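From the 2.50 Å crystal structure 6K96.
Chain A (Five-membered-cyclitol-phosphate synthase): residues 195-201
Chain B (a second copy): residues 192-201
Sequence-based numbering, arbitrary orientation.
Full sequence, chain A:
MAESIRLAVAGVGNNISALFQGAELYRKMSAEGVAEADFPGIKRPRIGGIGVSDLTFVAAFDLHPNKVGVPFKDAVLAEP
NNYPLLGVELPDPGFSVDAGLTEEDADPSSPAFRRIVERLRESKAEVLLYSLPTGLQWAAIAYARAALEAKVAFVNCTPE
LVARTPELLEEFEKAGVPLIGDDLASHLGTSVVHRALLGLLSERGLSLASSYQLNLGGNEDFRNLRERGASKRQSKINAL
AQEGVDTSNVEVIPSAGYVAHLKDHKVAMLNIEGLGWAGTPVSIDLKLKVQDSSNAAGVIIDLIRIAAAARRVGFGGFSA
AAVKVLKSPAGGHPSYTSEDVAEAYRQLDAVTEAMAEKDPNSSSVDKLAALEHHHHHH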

# COMPACT_ATOMS: atom_id res chain seq x y z
N ARG A 195 -16.95 4.18 3.17
CA ARG A 195 -18.26 4.65 2.63
C ARG A 195 -18.08 5.99 1.92
O ARG A 195 -18.80 6.23 0.95
CB ARG A 195 -19.35 4.77 3.71
CG ARG A 195 -20.18 6.07 3.68
CD ARG A 195 -21.57 5.91 4.33
NE ARG A 195 -21.69 4.58 4.99
CZ ARG A 195 -21.38 4.30 6.25
NH1 ARG A 195 -20.94 5.26 7.04
NH2 ARG A 195 -21.53 3.06 6.70
N ALA A 196 -17.19 6.84 2.43
CA ALA A 196 -16.89 8.17 1.86
C ALA A 196 -16.32 7.94 0.45
O ALA A 196 -16.73 8.68 -0.47
CB ALA A 196 -15.94 8.91 2.77
N LEU A 197 -15.44 6.95 0.30
CA LEU A 197 -14.76 6.67 -0.99
C LEU A 197 -15.79 6.10 -1.96
O LEU A 197 -15.74 6.47 -3.15
CB LEU A 197 -13.61 5.69 -0.78
CG LEU A 197 -12.44 6.19 0.07
CD1 LEU A 197 -11.34 5.12 0.13
CD2 LEU A 197 -11.89 7.49 -0.43
N LEU A 198 -16.70 5.23 -1.51
CA LEU A 198 -17.71 4.63 -2.42
C LEU A 198 -18.69 5.73 -2.83
O LEU A 198 -19.10 5.72 -4.01
CB LEU A 198 -18.43 3.47 -1.76
CG LEU A 198 -17.65 2.16 -1.71
CD1 LEU A 198 -18.30 1.21 -0.71
CD2 LEU A 198 -17.64 1.55 -3.07
N GLY A 199 -18.94 6.67 -1.91
CA GLY A 199 -19.80 7.86 -2.11
C GLY A 199 -19.26 8.70 -3.26
O GLY A 199 -20.04 9.11 -4.13
N LEU A 200 -17.94 8.93 -3.25
CA LEU A 200 -17.18 9.66 -4.27
C LEU A 200 -17.38 8.99 -5.62
O LEU A 200 -17.71 9.75 -6.56
CB LEU A 200 -15.70 9.69 -3.89
CG LEU A 200 -15.10 11.09 -4.01
CD1 LEU A 200 -15.65 11.99 -2.90
CD2 LEU A 200 -13.58 11.04 -3.98
N LEU A 201 -17.24 7.67 -5.71
CA LEU A 201 -17.34 6.97 -7.01
C LEU A 201 -18.70 7.17 -7.66
O LEU A 201 -18.73 7.39 -8.92
CB LEU A 201 -16.93 5.51 -6.88
CG LEU A 201 -15.47 5.29 -7.29
CD1 LEU A 201 -14.53 5.95 -6.29
CD2 LEU A 201 -15.14 3.83 -7.43
N VAL B 192 -9.59 15.09 -5.71
CA VAL B 192 -10.94 14.95 -5.18
C VAL B 192 -10.90 13.82 -4.13
O VAL B 192 -11.55 14.00 -3.08
CB VAL B 192 -11.94 14.71 -6.31
CG1 VAL B 192 -11.73 13.35 -6.98
CG2 VAL B 192 -13.36 14.82 -5.78
N VAL B 193 -10.08 12.77 -4.33
CA VAL B 193 -9.91 11.69 -3.32
C VAL B 193 -9.19 12.28 -2.13
O VAL B 193 -9.66 12.10 -1.02
CB VAL B 193 -9.21 10.44 -3.86
CG1 VAL B 193 -8.86 9.47 -2.74
CG2 VAL B 193 -10.05 9.72 -4.89
N HIS B 194 -8.10 13.01 -2.34
CA HIS B 194 -7.27 13.55 -1.23
C HIS B 194 -8.16 14.42 -0.37
O HIS B 194 -8.14 14.24 0.87
CB HIS B 194 -6.04 14.28 -1.74
CG HIS B 194 -5.04 14.61 -0.69
ND1 HIS B 194 -3.81 15.16 -1.00
CD2 HIS B 194 -5.05 14.43 0.64
CE1 HIS B 194 -3.12 15.35 0.11
NE2 HIS B 194 -3.84 14.86 1.13
N ARG B 195 -8.96 15.28 -1.00
CA ARG B 195 -9.71 16.36 -0.28
C ARG B 195 -10.87 15.75 0.51
O ARG B 195 -11.19 16.29 1.57
CB ARG B 195 -10.24 17.45 -1.23
CG ARG B 195 -11.70 17.87 -1.01
CD ARG B 195 -12.00 19.31 -1.52
NE ARG B 195 -10.83 19.84 -2.26
CZ ARG B 195 -10.62 19.73 -3.57
NH1 ARG B 195 -11.50 19.10 -4.33
NH2 ARG B 195 -9.52 20.26 -4.10
N ALA B 196 -11.50 14.70 -0.02
CA ALA B 196 -12.62 13.99 0.61
C ALA B 196 -12.10 13.40 1.93
O ALA B 196 -12.82 13.51 2.95
CB ALA B 196 -13.17 12.95 -0.33
N LEU B 197 -10.90 12.82 1.90
CA LEU B 197 -10.30 12.15 3.09
C LEU B 197 -9.93 13.22 4.12
O LEU B 197 -10.15 12.97 5.32
CB LEU B 197 -9.07 11.34 2.68
CG LEU B 197 -9.32 10.15 1.75
CD1 LEU B 197 -8.00 9.41 1.49
CD2 LEU B 197 -10.36 9.22 2.30
N LEU B 198 -9.40 14.36 3.69
CA LEU B 198 -9.01 15.43 4.66
C LEU B 198 -10.28 16.02 5.25
O LEU B 198 -10.26 16.33 6.47
CB LEU B 198 -8.16 16.50 3.98
CG LEU B 198 -6.71 16.13 3.75
CD1 LEU B 198 -6.08 17.09 2.76
CD2 LEU B 198 -5.98 16.18 5.05
N GLY B 199 -11.35 16.08 4.45
CA GLY B 199 -12.70 16.54 4.83
C GLY B 199 -13.23 15.70 5.98
O GLY B 199 -13.74 16.26 6.96
N LEU B 200 -13.09 14.37 5.85
CA LEU B 200 -13.47 13.35 6.84
C LEU B 200 -12.75 13.63 8.15
O LEU B 200 -13.46 13.66 9.17
CB LEU B 200 -13.14 11.96 6.31
CG LEU B 200 -14.30 10.99 6.48
CD1 LEU B 200 -15.43 11.35 5.51
CD2 LEU B 200 -13.84 9.55 6.28
N LEU B 201 -11.43 13.87 8.11
CA LEU B 201 -10.65 14.04 9.35
C LEU B 201 -11.14 15.25 10.16
O LEU B 201 -11.23 15.11 11.43
CB LEU B 201 -9.15 14.08 9.07
CG LEU B 201 -8.51 12.71 9.29
CD1 LEU B 201 -8.99 11.71 8.26
CD2 LEU B 201 -7.00 12.80 9.29

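Two helical segments from two copies of the synthase pack across one another with their N-to-C directions at 141°, closer to antiparallel than to parallel, and with their axes 10.3 Å apart at closest approach. No hydrogen bond links them; the contact is made by apolar groups and buries 323 Å² summed over both sides. The backbones come nearest around Ala196, where Ala196(A) CA lies 7.3 Å from Ala196(B) CA, and Leu197(A) CA lies 7.4 Å from Val193(B) CA.

Arg195(A) opens the stretch on an exposed part of the helix, its long charged side chain out of reach of the chain B stretch; its carbonyl O accepts a hydrogen bond from Gly199(A) N at 2.9 Å. Ala196(A) points its CA-to-CB bond toward the partner, and its methyl CB meets Leu200(B) CD1 at 3.7 Å. A side chain this short suits the place where the backbones are close, because the leucine from the other helix can lie against it. Leu197(A), buried, starts sideways, but its m,t rotamer (chi1 -65°, chi2 -177°) brings its end nearer to chain B. There Leu197(A) CD2 touches Leu197(B) CD2 at 3.6 Å, the same methyl of the same residue in the other copy, and Leu197(B) has the same rotamer. Leu197(A) CD2 also lies 4.3 Å from Val193(B) CG1, a looser apolar contact.

Leu198(A) and Gly199(A) take no part, being carried by the turn of the helix to a side that this stretch of chain B does not cover. Leu200(A) then returns to the interface and has the largest covered area of any residue here, 79 Å². Its CA-to-CB bond points toward chain B. Both methyls lie near Ala196(B) CB, Leu200(A) CD1 at 3.7 Å, the counterpart of the Ala196(A) contact with chains exchanged, and Leu200(A) CD2 at 4.1 Å. Leu200(A) CD2 also rests against the preceding turn of helix B, 3.8 Å from Val193(B) CA and 3.9 Å from Val193(B) CG2, with Val192(B) CG2 at 4.2 Å. Leu200(A) CD2 also lies 3.7 Å from Val192(B) O, a van der Waals approach to a carbonyl that already accepts a helical hydrogen bond from Ala196(B) N at 3.1 Å. The branched valines offer apolar surface close to their backbone, and leucine is long enough to reach it. Leu201(A) closes the stretch, buried but just beyond contact, with Leu201(A) CD1 6.0 Å from Val193(B) CG2.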